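Local coordinates for protein cellobiose 2-epimerase (Spirochaeta thermophila DSM 6192, PDB 5ZIG) that probably catalyses the reversible epimerisation of cellobiose to 4-O-beta-D-glucopyranosyl-D-mannose, as a member of the N-acylglucosamine 2-epimerase family, at residues W280-P283 against V284-T288; A382-H385 against N386-C390; G163-E166 against A167-E170; V344-F347 against I348-L352; F29-G32 against Q33-P36. One frame throughout, in Å; residues are numbered along the deposited sequence. Where two conformers were deposited one is given.

Interaction 1. Residues W280-P283 against V284-T288; sequences WIRP and VMEET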
loop_
_atom_site.group_PDB
_atom_site.type_symbol
_atom_site.label_atom_id
_atom_site.label_comp_id
_atom_site.label_asym_id
_atom_site.label_seq_id
_atom_site.Cartn_x
_atom_site.Cartn_y
_atom_site.Cartn_z
ATOM N N TRP A 280 -5.772 11.246 18.544
ATOM C CA TRP A 280 -6.312 9.985 18.048
ATOM C C TRP A 280 -5.199 9.017 17.662
ATOM O O TRP A 280 -5.180 7.859 18.096
ATOM C CB TRP A 280 -7.209 10.268 16.849
ATOM C CG TRP A 280 -7.683 9.067 16.098
ATOM C CD1 TRP A 280 -7.877 7.821 16.594
ATOM C CD2 TRP A 280 -8.031 9.009 14.704
ATOM N NE1 TRP A 280 -8.325 6.981 15.599
ATOM C CE2 TRP A 280 -8.439 7.689 14.432
ATOM C CE3 TRP A 280 -8.068 9.951 13.670
ATOM C CZ2 TRP A 280 -8.870 7.279 13.155
ATOM C CZ3 TRP A 280 -8.488 9.542 12.399
ATOM C CH2 TRP A 280 -8.885 8.221 12.159
ATOM N N ILE A 281 -4.260 9.483 16.844
ATOM C CA ILE A 281 -3.317 8.582 16.200
ATOM C C ILE A 281 -2.180 8.191 17.142
ATOM O O ILE A 281 -1.612 7.101 17.014
ATOM C CB ILE A 281 -2.823 9.255 14.902
ATOM C CG1 ILE A 281 -3.796 8.952 13.766
ATOM C CG2 ILE A 281 -1.408 8.832 14.525
ATOM C CD1 ILE A 281 -3.882 7.484 13.415
ATOM N N ARG A 282 -1.852 9.048 18.115
ATOM C CA ARG A 282 -0.689 8.801 18.971
ATOM C C ARG A 282 -0.737 7.446 19.667
ATOM O O ARG A 282 0.266 6.711 19.610
ATOM C CB ARG A 282 -0.547 9.945 19.984
ATOM C CG ARG A 282 0.899 10.174 20.459
ATOM C CD ARG A 282 0.960 10.907 21.788
ATOM N NE ARG A 282 1.463 12.272 21.638
ATOM C CZ ARG A 282 2.724 12.641 21.867
ATOM N NH1 ARG A 282 3.623 11.748 22.269
ATOM N NH2 ARG A 282 3.083 13.909 21.698
ATOM N N PRO A 283 -1.828 7.043 20.325
ATOM C CA PRO A 283 -1.815 5.731 20.987
ATOM C C PRO A 283 -1.688 4.560 20.028
ATOM O O PRO A 283 -1.162 3.521 20.429
ATOM C CB PRO A 283 -3.149 5.709 21.740
ATOM C CG PRO A 283 -3.992 6.657 21.020
ATOM C CD PRO A 283 -3.094 7.751 20.583
ATOM N N VAL A 284 -2.161 4.686 18.785
ATOM C CA VAL A 284 -1.915 3.641 17.792
ATOM C C VAL A 284 -0.419 3.521 17.534
ATOM O O VAL A 284 0.134 2.417 17.470
ATOM C CB VAL A 284 -2.705 3.941 16.501
ATOM C CG1 VAL A 284 -2.388 2.930 15.391
ATOM C CG2 VAL A 284 -4.193 3.941 16.780
ATOM N N MET A 285 0.261 4.658 17.418
ATOM C CA MET A 285 1.704 4.668 17.206
ATOM C C MET A 285 2.458 4.125 18.415
ATOM O O MET A 285 3.413 3.353 18.258
ATOM C CB MET A 285 2.173 6.090 16.898
ATOM C CG MET A 285 2.161 6.459 15.437
ATOM S SD MET A 285 3.049 5.256 14.432
ATOM C CE MET A 285 4.574 5.026 15.346
ATOM N N GLU A 286 2.047 4.531 19.624
ATOM C CA GLU A 286 2.670 4.029 20.847
ATOM C C GLU A 286 2.494 2.521 20.990
ATOM O O GLU A 286 3.420 1.821 21.417
ATOM C CB GLU A 286 2.102 4.759 22.066
ATOM C CG GLU A 286 2.753 6.096 22.302
ATOM C CD GLU A 286 1.830 7.125 22.965
ATOM O OE1 GLU A 286 0.582 6.943 22.961
ATOM O OE2 GLU A 286 2.374 8.134 23.470
ATOM N N GLU A 287 1.310 2.004 20.643
ATOM C CA GLU A 287 1.095 0.556 20.617
ATOM C C GLU A 287 2.078 -0.145 19.683
ATOM O O GLU A 287 2.528 -1.261 19.967
ATOM C CB GLU A 287 -0.335 0.251 20.171
ATOM C CG GLU A 287 -1.404 0.612 21.168
ATOM C CD GLU A 287 -1.831 -0.575 21.984
ATOM O OE1 GLU A 287 -0.974 -1.452 22.236
ATOM O OE2 GLU A 287 -3.024 -0.635 22.358
ATOM N N THR A 288 2.388 0.478 18.544
ATOM C CA THR A 288 3.263 -0.138 17.551
ATOM C C THR A 288 4.719 -0.127 18.008
ATOM O O THR A 288 5.451 -1.098 17.783
ATOM C CB THR A 288 3.120 0.591 16.212
ATOM O OG1 THR A 288 1.784 0.438 15.725
ATOM C CG2 THR A 288 4.119 0.059 15.174
HETATM O O HOH W 1 4.189 9.157 21.275
#
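A middle turn of helix 275-294 brings Arg282 beside Glu286, four residues on, on the partly exposed face of the helix. Glu286 OE2 rests against the Arg282 stem rather than its guanidinium: it lies 3.5 Å from Arg282 CD but 4.0 Å from Arg282 NH1, beyond a salt bridge, with guanidinium and carboxylate planes 44° apart. A water fills the polar step, donating to Glu286 OE2 at 3.0 Å and accepting a weak bond from Arg282 NH1. CG of Glu286 stands beside its own backbone N (chi1 -82°), which swings the carboxylate back over the preceding turn until OE1 is 3.3 Å from Pro283 CA. Proline has no N-H to give, so the helix is kinked at Pro283. The i-to-i+4 ladder nevertheless runs on in the (alpha/alpha)6-barrel fold of this family: Glu286 N reaches Arg282 O at 2.8 Å, and Glu287 N binds Pro283 O at 2.9 Å. Met285 N bonds to Ile281 O at 3.1 Å, while the side chains of that pair meet loosely through Ile281 CG2 and Met285 CG. On the buried flank Ile281 and Val284 pack on helix 251-269, and Met285 reaches that helix, helix 315-332 and Tyr337 of helix 336-352. Near the two ends of this stretch, Trp280 NE1 bonds to Ala229 O and Glu287 OE2 to Ser232 OG.

Interaction 2. Residues A382-H385 against N386-C390; sequences ASYH and NSRAC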
loop_
_atom_site.group_PDB
_atom_site.type_symbol
_atom_site.label_atom_id
_atom_site.label_comp_id
_atom_site.label_asym_id
_atom_site.label_seq_id
_atom_site.Cartn_x
_atom_site.Cartn_y
_atom_site.Cartn_z
ATOM N N ALA A 382 4.295 -7.128 -5.366
ATOM C CA ALA A 382 4.787 -6.421 -6.531
ATOM C C ALA A 382 5.900 -5.478 -6.085
ATOM O O ALA A 382 6.632 -5.781 -5.141
ATOM C CB ALA A 382 3.646 -5.665 -7.222
ATOM N N SER A 383 6.053 -4.381 -6.765
ATOM C CA SER A 383 7.097 -3.448 -6.478
ATOM C C SER A 383 6.731 -2.190 -5.691
ATOM O O SER A 383 7.517 -1.348 -5.588
ATOM C CB SER A 383 7.747 -3.038 -7.770
ATOM O OG SER A 383 6.949 -2.200 -8.475
ATOM N N TYR A 384 5.549 -2.148 -5.110
ATOM C CA TYR A 384 5.025 -0.999 -4.417
ATOM C C TYR A 384 5.399 -0.734 -2.965
ATOM O O TYR A 384 5.865 0.292 -2.685
ATOM C CB TYR A 384 3.518 -0.923 -4.662
ATOM C CG TYR A 384 2.646 -0.423 -3.588
ATOM C CD1 TYR A 384 2.298 0.894 -3.508
ATOM C CD2 TYR A 384 2.103 -1.280 -2.723
ATOM C CE1 TYR A 384 1.439 1.335 -2.542
ATOM C CE2 TYR A 384 1.233 -0.873 -1.782
ATOM C CZ TYR A 384 0.897 0.440 -1.681
ATOM O OH TYR A 384 0.029 0.760 -0.708
ATOM N N HIS A 385 5.202 -1.656 -2.074
ATOM C CA HIS A 385 5.482 -1.437 -0.681
ATOM C C HIS A 385 6.937 -0.976 -0.419
ATOM O O HIS A 385 7.158 0.020 0.216
ATOM C CB HIS A 385 5.112 -2.672 0.122
ATOM C CG HIS A 385 3.656 -2.802 0.467
ATOM N ND1 HIS A 385 3.034 -2.033 1.409
ATOM C CD2 HIS A 385 2.719 -3.661 0.026
ATOM C CE1 HIS A 385 1.781 -2.396 1.522
ATOM N NE2 HIS A 385 1.567 -3.390 0.705
ATOM N N ASN A 386 7.885 -1.706 -0.964
ATOM C CA ASN A 386 9.281 -1.404 -0.799
ATOM C C ASN A 386 9.773 -0.186 -1.577
ATOM O O ASN A 386 10.486 0.576 -1.016
ATOM C CB ASN A 386 10.196 -2.645 -0.924
ATOM C CG ASN A 386 10.135 -3.330 -2.274
ATOM O OD1 ASN A 386 9.543 -2.847 -3.201
ATOM N ND2 ASN A 386 10.803 -4.467 -2.370
ATOM N N SER A 387 9.380 -0.002 -2.825
ATOM C CA SER A 387 9.760 1.170 -3.542
ATOM C C SER A 387 9.189 2.390 -2.838
ATOM O O SER A 387 9.863 3.364 -2.718
ATOM C CB SER A 387 9.266 1.221 -4.939
ATOM O OG SER A 387 9.977 0.415 -5.801
ATOM N N ARG A 388 7.920 2.347 -2.460
ATOM C CA ARG A 388 7.354 3.479 -1.742
ATOM C C ARG A 388 8.164 3.792 -0.493
ATOM O O ARG A 388 8.423 4.963 -0.191
ATOM C CB ARG A 388 5.903 3.207 -1.351
ATOM C CG ARG A 388 5.219 4.430 -0.686
ATOM C CD ARG A 388 3.694 4.289 -0.613
ATOM N NE ARG A 388 3.277 3.236 0.316
ATOM C CZ ARG A 388 2.016 2.999 0.693
ATOM N NH1 ARG A 388 1.016 3.752 0.242
ATOM N NH2 ARG A 388 1.749 2.000 1.525
ATOM N N ALA A 389 8.541 2.754 0.258
ATOM C CA ALA A 389 9.247 2.964 1.512
ATOM C C ALA A 389 10.568 3.650 1.263
ATOM O O ALA A 389 10.990 4.483 2.061
ATOM C CB ALA A 389 9.446 1.636 2.240
ATOM N N CYS A 390 11.186 3.370 0.117
ATOM C CA CYS A 390 12.419 4.050 -0.253
ATOM C C CYS A 390 12.153 5.498 -0.654
ATOM O O CYS A 390 12.884 6.409 -0.240
ATOM C CB CYS A 390 13.106 3.293 -1.395
ATOM S SG CYS A 390 13.726 1.648 -0.983
HETATM O O HOH W 2 6.916 -4.416 -2.518
HETATM O O HOH W 3 5.479 1.721 1.294
#
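His385 O is gripped twice, by the backbone N-H of Ala389 at 3.1 Å and by a water that donates to it at 2.6 Å. The same water accepts from Arg388 NE at 2.8 Å, lying in the plane of the guanidinium at its edge, tying that side chain to the first turn of helix 384-402. Just ahead of the helix, Ser383 O receives the hydroxyl of Ser387 OG at 3.0 Å, while Arg388 N bonds to Tyr384 O at 2.9 Å. Arg388 leaves the backbone with CG anti to N, and a bend at chi3 (68°) lays the guanidinium alongside Tyr384, both side chains pointing the same way. One guanidinium face meets the phenol: Tyr384 CZ sits 3.6 Å above the plane over its centre, and Tyr384 OH is 3.1 Å from Arg388 NH2 at an angle too poor for a hydrogen bond. Glu199 takes both Tyr384 OH and Arg388 NH1; Glu320 holds His385 ND1 and Arg388 NH2, and Glu256 adds a further salt bridge to NH2. This buried cluster near the chain's centre is consistent with the sugar pocket inside the family's (alpha/alpha)6 barrel. The three carboxylates probably fix the guanidinium's rotation and their own placing.

Interaction 3. Residues G163-E166 against A167-E170; sequences GYYE and AFTE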
loop_
_atom_site.group_PDB
_atom_site.type_symbol
_atom_site.label_atom_id
_atom_site.label_comp_id
_atom_site.label_asym_id
_atom_site.label_seq_id
_atom_site.Cartn_x
_atom_site.Cartn_y
_atom_site.Cartn_z
ATOM N N GLY A 163 -19.328 4.157 4.074
ATOM C CA GLY A 163 -18.313 3.210 3.627
ATOM C C GLY A 163 -18.683 2.598 2.282
ATOM O O GLY A 163 -19.581 3.078 1.585
ATOM N N TYR A 164 -17.977 1.518 1.928
ATOM C CA TYR A 164 -18.015 0.891 0.611
ATOM C C TYR A 164 -18.188 -0.621 0.738
ATOM O O TYR A 164 -17.567 -1.261 1.593
ATOM C CB TYR A 164 -16.723 1.164 -0.233
ATOM C CG TYR A 164 -16.425 2.640 -0.454
ATOM C CD1 TYR A 164 -16.650 3.230 -1.697
ATOM C CD2 TYR A 164 -15.922 3.433 0.564
ATOM C CE1 TYR A 164 -16.420 4.555 -1.904
ATOM C CE2 TYR A 164 -15.668 4.779 0.358
ATOM C CZ TYR A 164 -15.927 5.332 -0.884
ATOM O OH TYR A 164 -15.702 6.667 -1.133
ATOM N N TYR A 165 -19.039 -1.183 -0.125
ATOM C CA TYR A 165 -19.093 -2.629 -0.273
ATOM C C TYR A 165 -17.749 -3.150 -0.767
ATOM O O TYR A 165 -17.034 -2.481 -1.517
ATOM C CB TYR A 165 -20.204 -3.016 -1.243
ATOM C CG TYR A 165 -21.546 -2.574 -0.730
ATOM C CD1 TYR A 165 -22.193 -3.303 0.252
ATOM C CD2 TYR A 165 -22.144 -1.389 -1.178
ATOM C CE1 TYR A 165 -23.409 -2.900 0.750
ATOM C CE2 TYR A 165 -23.356 -0.978 -0.674
ATOM C CZ TYR A 165 -23.993 -1.749 0.286
ATOM O OH TYR A 165 -25.215 -1.375 0.807
ATOM N N GLU A 166 -17.418 -4.371 -0.350
ATOM C CA GLU A 166 -16.122 -4.950 -0.682
ATOM C C GLU A 166 -15.951 -5.139 -2.183
ATOM O O GLU A 166 -14.897 -4.810 -2.746
ATOM C CB GLU A 166 -15.976 -6.282 0.051
ATOM C CG GLU A 166 -14.637 -6.973 -0.122
ATOM C CD GLU A 166 -13.506 -6.255 0.583
ATOM O OE1 GLU A 166 -13.766 -5.475 1.517
ATOM O OE2 GLU A 166 -12.350 -6.491 0.204
ATOM N N ALA A 167 -16.974 -5.666 -2.855
ATOM C CA ALA A 167 -16.793 -6.107 -4.229
ATOM C C ALA A 167 -18.155 -6.205 -4.907
ATOM O O ALA A 167 -19.198 -6.210 -4.249
ATOM C CB ALA A 167 -16.053 -7.448 -4.281
ATOM N N PHE A 168 -18.125 -6.259 -6.238
ATOM C CA PHE A 168 -19.331 -6.351 -7.040
ATOM C C PHE A 168 -19.134 -7.360 -8.162
ATOM O O PHE A 168 -18.009 -7.667 -8.573
ATOM C CB PHE A 168 -19.734 -4.984 -7.632
ATOM C CG PHE A 168 -20.317 -4.039 -6.632
ATOM C CD1 PHE A 168 -19.491 -3.257 -5.832
ATOM C CD2 PHE A 168 -21.692 -3.931 -6.483
ATOM C CE1 PHE A 168 -20.039 -2.372 -4.900
ATOM C CE2 PHE A 168 -22.239 -3.064 -5.555
ATOM C CZ PHE A 168 -21.414 -2.292 -4.754
ATOM N N THR A 169 -20.266 -7.872 -8.649
ATOM C CA THR A 169 -20.313 -8.669 -9.859
ATOM C C THR A 169 -19.811 -7.854 -11.048
ATOM O O THR A 169 -19.683 -6.623 -10.992
ATOM C CB THR A 169 -21.738 -9.148 -10.126
ATOM O OG1 THR A 169 -22.649 -8.051 -9.953
ATOM C CG2 THR A 169 -22.125 -10.278 -9.178
ATOM N N GLU A 170 -19.558 -8.561 -12.152
ATOM C CA GLU A 170 -18.929 -7.932 -13.306
ATOM C C GLU A 170 -19.686 -6.677 -13.748
ATOM O O GLU A 170 -19.076 -5.626 -13.985
ATOM C CB GLU A 170 -18.814 -8.944 -14.450
ATOM C CG GLU A 170 -18.148 -8.372 -15.688
ATOM C CD GLU A 170 -18.057 -9.371 -16.826
ATOM O OE1 GLU A 170 -18.589 -10.496 -16.678
ATOM O OE2 GLU A 170 -17.457 -9.022 -17.870
#
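Between the extended Tyr165 and the extended Ala167, Glu166 takes helical backbone angles (phi -63°, psi -45°), and this single bend lets Tyr165 meet Phe168 three residues on. The ring of Phe168 approaches with its far end: CE1 lies 3.7 Å from Tyr165 CB, and CZ is 3.8 Å from Tyr165 CD2. The two rings cross obliquely, centroids 5.9 Å apart and planes at 83°, and the closest touch is apolar, at the tyrosine CB. CG of Phe168 stands beside its own backbone N, anti to the carbonyl carbon, and this points the ring back along the chain. The bend delivers the chain into strand 167-168, the central strand of a small three-stranded antiparallel sheet, where Ala167 pairs with Leu176 and Phe168 with Lys117. Pro175, on the neighbouring strand, packs against both aromatic side chains. Away from this hydrophobic touch the polar ends have their own partners: Tyr165 OH bonds to Glu240. Glu166 turns its carboxylate, bent at chi2, away from Ala167 to the hydroxyls of Thr190 and Thr193, which ties the bend to strand 189-190 and the start of helix 191-208.

Interaction 4. Residues V344-F347 against I348-L352; sequences VWRF and IMDHL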
loop_
_atom_site.group_PDB
_atom_site.type_symbol
_atom_site.label_atom_id
_atom_site.label_comp_id
_atom_site.label_asym_id
_atom_site.label_seq_id
_atom_site.Cartn_x
_atom_site.Cartn_y
_atom_site.Cartn_z
ATOM N N VAL A 344 14.152 -0.832 12.330
ATOM C CA VAL A 344 13.413 -1.605 11.339
ATOM C C VAL A 344 14.197 -1.667 10.039
ATOM O O VAL A 344 14.287 -2.727 9.407
ATOM C CB VAL A 344 11.999 -1.011 11.139
ATOM C CG1 VAL A 344 11.383 -1.494 9.822
ATOM C CG2 VAL A 344 11.110 -1.406 12.308
ATOM N N TRP A 345 14.815 -0.549 9.639
ATOM C CA TRP A 345 15.520 -0.532 8.360
ATOM C C TRP A 345 16.728 -1.460 8.386
ATOM O O TRP A 345 17.018 -2.142 7.396
ATOM C CB TRP A 345 15.968 0.889 7.994
ATOM C CG TRP A 345 16.686 0.879 6.673
ATOM C CD1 TRP A 345 18.031 1.002 6.462
ATOM C CD2 TRP A 345 16.097 0.669 5.383
ATOM N NE1 TRP A 345 18.315 0.908 5.113
ATOM C CE2 TRP A 345 17.147 0.694 4.431
ATOM C CE3 TRP A 345 14.778 0.471 4.936
ATOM C CZ2 TRP A 345 16.922 0.531 3.066
ATOM C CZ3 TRP A 345 14.560 0.314 3.588
ATOM C CH2 TRP A 345 15.631 0.327 2.665
ATOM N N ARG A 346 17.448 -1.482 9.510
ATOM C CA ARG A 346 18.556 -2.414 9.676
ATOM C C ARG A 346 18.076 -3.853 9.539
ATOM O O ARG A 346 18.729 -4.677 8.886
ATOM C CB ARG A 346 19.221 -2.173 11.043
ATOM C CG ARG A 346 20.546 -2.884 11.253
ATOM C CD ARG A 346 21.468 -2.707 10.059
ATOM N NE ARG A 346 22.792 -3.267 10.313
ATOM C CZ ARG A 346 23.706 -3.469 9.370
ATOM N NH1 ARG A 346 23.427 -3.153 8.109
ATOM N NH2 ARG A 346 24.894 -3.981 9.688
ATOM N N PHE A 347 16.921 -4.169 10.129
ATOM C CA PHE A 347 16.380 -5.514 9.990
ATOM C C PHE A 347 16.143 -5.851 8.519
ATOM O O PHE A 347 16.513 -6.938 8.051
ATOM C CB PHE A 347 15.086 -5.652 10.798
ATOM C CG PHE A 347 14.575 -7.058 10.852
ATOM C CD1 PHE A 347 15.089 -7.959 11.781
ATOM C CD2 PHE A 347 13.612 -7.496 9.933
ATOM C CE1 PHE A 347 14.651 -9.260 11.816
ATOM C CE2 PHE A 347 13.164 -8.789 9.959
ATOM C CZ PHE A 347 13.682 -9.683 10.907
ATOM N N ILE A 348 15.561 -4.907 7.775
ATOM C CA ILE A 348 15.297 -5.104 6.353
ATOM C C ILE A 348 16.592 -5.352 5.600
ATOM O O ILE A 348 16.699 -6.293 4.805
ATOM C CB ILE A 348 14.554 -3.890 5.770
ATOM C CG1 ILE A 348 13.189 -3.701 6.426
ATOM C CG2 ILE A 348 14.419 -4.026 4.256
ATOM C CD1 ILE A 348 12.567 -2.332 6.108
ATOM N N MET A 349 17.573 -4.466 5.791
ATOM C CA MET A 349 18.858 -4.622 5.107
ATOM C C MET A 349 19.542 -5.935 5.479
ATOM O O MET A 349 20.155 -6.586 4.623
ATOM C CB MET A 349 19.780 -3.442 5.439
ATOM C CG MET A 349 19.354 -2.117 4.800
ATOM S SD MET A 349 19.440 -2.131 3.002
ATOM C CE MET A 349 21.168 -1.774 2.702
ATOM N N ASP A 350 19.441 -6.343 6.746
ATOM C CA ASP A 350 20.154 -7.528 7.213
ATOM C C ASP A 350 19.528 -8.821 6.704
ATOM O O ASP A 350 20.243 -9.783 6.401
ATOM C CB ASP A 350 20.190 -7.547 8.737
ATOM C CG ASP A 350 21.254 -6.647 9.295
ATOM O OD1 ASP A 350 22.360 -6.631 8.720
ATOM O OD2 ASP A 350 20.978 -5.972 10.306
ATOM N N HIS A 351 18.207 -8.877 6.626
ATOM C CA HIS A 351 17.568 -10.173 6.420
ATOM C C HIS A 351 16.584 -10.221 5.254
ATOM O O HIS A 351 16.530 -11.239 4.560
ATOM C CB HIS A 351 16.875 -10.591 7.731
ATOM C CG HIS A 351 17.761 -10.496 8.943
ATOM N ND1 HIS A 351 18.958 -11.172 9.051
ATOM C CD2 HIS A 351 17.621 -9.799 10.098
ATOM C CE1 HIS A 351 19.517 -10.896 10.216
ATOM N NE2 HIS A 351 18.726 -10.066 10.872
ATOM N N LEU A 352 15.818 -9.150 5.007
ATOM C CA LEU A 352 14.786 -9.199 3.970
ATOM C C LEU A 352 15.335 -8.953 2.575
ATOM O O LEU A 352 14.700 -9.343 1.593
ATOM C CB LEU A 352 13.675 -8.186 4.257
ATOM C CG LEU A 352 12.704 -8.736 5.293
ATOM C CD1 LEU A 352 11.989 -7.587 5.983
ATOM C CD2 LEU A 352 11.692 -9.735 4.664
HETATM O O HOH W 4 23.862 -5.805 11.797
#
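Trp345 and Met349 make a Met-aromatic contact one helical turn apart: Met349 CG lies 3.1 Å above the indole plane, toward the rim, and SD sits obliquely, 4.5 Å from the centroid of the five-membered ring of Trp345. Bends at both chi2 and chi3 fold the methionine across the ring. Among apolar pairs, Ile348 CD1 reaches Trp345 CE3 at 3.8 Å and Val344 CG1 at 4.0 Å. Phe347 and His351 form a T-shaped pair, the edge of His351 toward one face of Phe347, with His351 CD2 3.5 Å from Phe347 CE1 and planes at 66°. These contacts line the last turns of helix 336-352, where a wider pi-type turn spans 348-352; the indole side packs on helix 7-31, with Trp345 NE1 bonded to Glu17. Exchanging Trp345 for an alanine would probably leave Met349 and Ile348 without the surface they share and Glu17 without its N-H donor. Between charges, Arg346 NE and Asp350 OD2 form a salt bridge without a directed N-H, doubtful because Asp350 has two conformers.

Interaction 5. Residues F29-G32 against Q33-P36; sequences FWLG and QQDP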
loop_
_atom_site.group_PDB
_atom_site.type_symbol
_atom_site.label_atom_id
_atom_site.label_comp_id
_atom_site.label_asym_id
_atom_site.label_seq_id
_atom_site.Cartn_x
_atom_site.Cartn_y
_atom_site.Cartn_z
ATOM N N PHE A 29 15.388 -5.409 -10.720
ATOM C CA PHE A 29 14.809 -6.740 -10.717
ATOM C C PHE A 29 13.461 -6.734 -11.427
ATOM O O PHE A 29 13.181 -7.616 -12.242
ATOM C CB PHE A 29 14.684 -7.242 -9.281
ATOM C CG PHE A 29 13.881 -8.503 -9.129
ATOM C CD1 PHE A 29 14.523 -9.740 -9.027
ATOM C CD2 PHE A 29 12.505 -8.457 -9.009
ATOM C CE1 PHE A 29 13.796 -10.905 -8.836
ATOM C CE2 PHE A 29 11.767 -9.622 -8.843
ATOM C CZ PHE A 29 12.429 -10.848 -8.751
ATOM N N TRP A 30 12.625 -5.728 -11.160
ATOM C CA TRP A 30 11.303 -5.719 -11.781
ATOM C C TRP A 30 11.389 -5.364 -13.257
ATOM O O TRP A 30 10.636 -5.916 -14.065
ATOM C CB TRP A 30 10.374 -4.775 -11.023
ATOM C CG TRP A 30 10.039 -5.338 -9.698
ATOM C CD1 TRP A 30 10.458 -4.881 -8.477
ATOM C CD2 TRP A 30 9.241 -6.504 -9.442
ATOM N NE1 TRP A 30 9.955 -5.684 -7.479
ATOM C CE2 TRP A 30 9.195 -6.679 -8.046
ATOM C CE3 TRP A 30 8.540 -7.406 -10.260
ATOM C CZ2 TRP A 30 8.490 -7.736 -7.445
ATOM C CZ3 TRP A 30 7.830 -8.440 -9.660
ATOM C CH2 TRP A 30 7.811 -8.594 -8.272
ATOM N N LEU A 31 12.320 -4.480 -13.624
ATOM C CA LEU A 31 12.522 -4.138 -15.027
ATOM C C LEU A 31 12.783 -5.372 -15.861
ATOM O O LEU A 31 12.412 -5.410 -17.039
ATOM C CB LEU A 31 13.694 -3.168 -15.189
ATOM C CG LEU A 31 13.403 -1.673 -15.100
ATOM C CD1 LEU A 31 14.689 -0.862 -15.294
ATOM C CD2 LEU A 31 12.362 -1.287 -16.105
ATOM N N GLY A 32 13.434 -6.382 -15.276
ATOM C CA GLY A 32 13.678 -7.628 -15.961
ATOM C C GLY A 32 12.543 -8.629 -15.917
ATOM O O GLY A 32 12.767 -9.795 -16.245
ATOM N N GLN A 33 11.333 -8.224 -15.520
ATOM C CA GLN A 33 10.205 -9.145 -15.382
ATOM C C GLN A 33 9.001 -8.726 -16.225
ATOM O O GLN A 33 7.871 -9.103 -15.908
ATOM C CB GLN A 33 9.775 -9.278 -13.921
ATOM C CG GLN A 33 10.891 -9.588 -12.959
ATOM C CD GLN A 33 11.201 -11.050 -12.903
ATOM O OE1 GLN A 33 10.720 -11.830 -13.726
ATOM N NE2 GLN A 33 12.000 -11.444 -11.926
ATOM N N GLN A 34 9.220 -7.928 -17.264
ATOM C CA GLN A 34 8.175 -7.573 -18.206
ATOM C C GLN A 34 8.023 -8.671 -19.262
ATOM O O GLN A 34 9.013 -9.215 -19.762
ATOM C CB GLN A 34 8.512 -6.234 -18.864
ATOM C CG GLN A 34 8.974 -5.160 -17.870
ATOM C CD GLN A 34 9.229 -3.827 -18.531
ATOM O OE1 GLN A 34 8.301 -3.164 -19.009
ATOM N NE2 GLN A 34 10.494 -3.419 -18.563
ATOM N N ASP A 35 6.776 -8.989 -19.594
ATOM C CA ASP A 35 6.384 -9.974 -20.598
ATOM C C ASP A 35 6.511 -9.395 -22.005
ATOM O O ASP A 35 5.730 -8.515 -22.386
ATOM C CB ASP A 35 4.937 -10.416 -20.340
ATOM C CG ASP A 35 4.553 -11.680 -21.084
ATOM O OD1 ASP A 35 4.955 -11.853 -22.258
ATOM O OD2 ASP A 35 3.801 -12.486 -20.492
ATOM N N PRO A 36 7.464 -9.875 -22.814
ATOM C CA PRO A 36 7.645 -9.326 -24.169
ATOM C C PRO A 36 6.686 -9.887 -25.218
ATOM O O PRO A 36 6.681 -9.388 -26.349
ATOM C CB PRO A 36 9.083 -9.698 -24.500
ATOM C CG PRO A 36 9.272 -11.035 -23.781
ATOM C CD PRO A 36 8.429 -10.948 -22.515
#
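Gln33 N donates to Trp30 O at 2.8 Å, coming from above the carbonyl plane, and Gln34 NE2 reaches Leu31 O at 3.2 Å. The second bond is much the better directed: it is nearly straight (167°), uses a lone pair in the carbonyl plane of Leu31, and keeps the acceptor in the amide plane of Gln34. The other end of that amide is held too, Gln34 OE1 accepting from Asn85 ND2, so its rotation is fixed from both sides. Together the two bonds fasten the chain where helix 7-31 ends, Gly32 being the first residue to leave helical angles, before it runs on to strand 44-45. Gln33 bends at chi2 (-83°) and carries its amide back over the helix end. NE2 there sits 3.2 Å above one face of the Phe29 ring, toward the rim and 3.3 Å from CZ, the ring and amide planes 59° apart. Gln33 CG lies 3.1 Å from Phe29 O and 4.2 Å from Trp30 CE3. With an alanine at Gln33, the Phe29 face would probably lose its amide cover and a gap would open beside the Trp30 ring. Alongside, Leu31 CD2 lies 3.8 Å from Gln34 NE2, both side chains pointing the same way toward helix 77-94, while Trp30 NE1 bonds to Glu359.

How the interactions relate
Interaction 2 is the core site, its centre about 8 Å from that of the chain; the other four lie about 19 to 21 Å out and are fold packing. Interaction 5 touches it directly, Trp30 CD1 resting 3.4 Å from Ser383 CB, and Glu359 bonds both Trp30 and Asn386. Interactions 1 and 4 sit on different helices yet share Phe325 of helix 315-332, met by Met285 and Val344; both leave an arginine-acid pair toward the surface. Helix 7-31 carries the first half of interaction 5 and packs against interactions 2 and 4. Interaction 3, in the small sheet, relies on apolar ring contact, whereas the core relies on clustered buried charges.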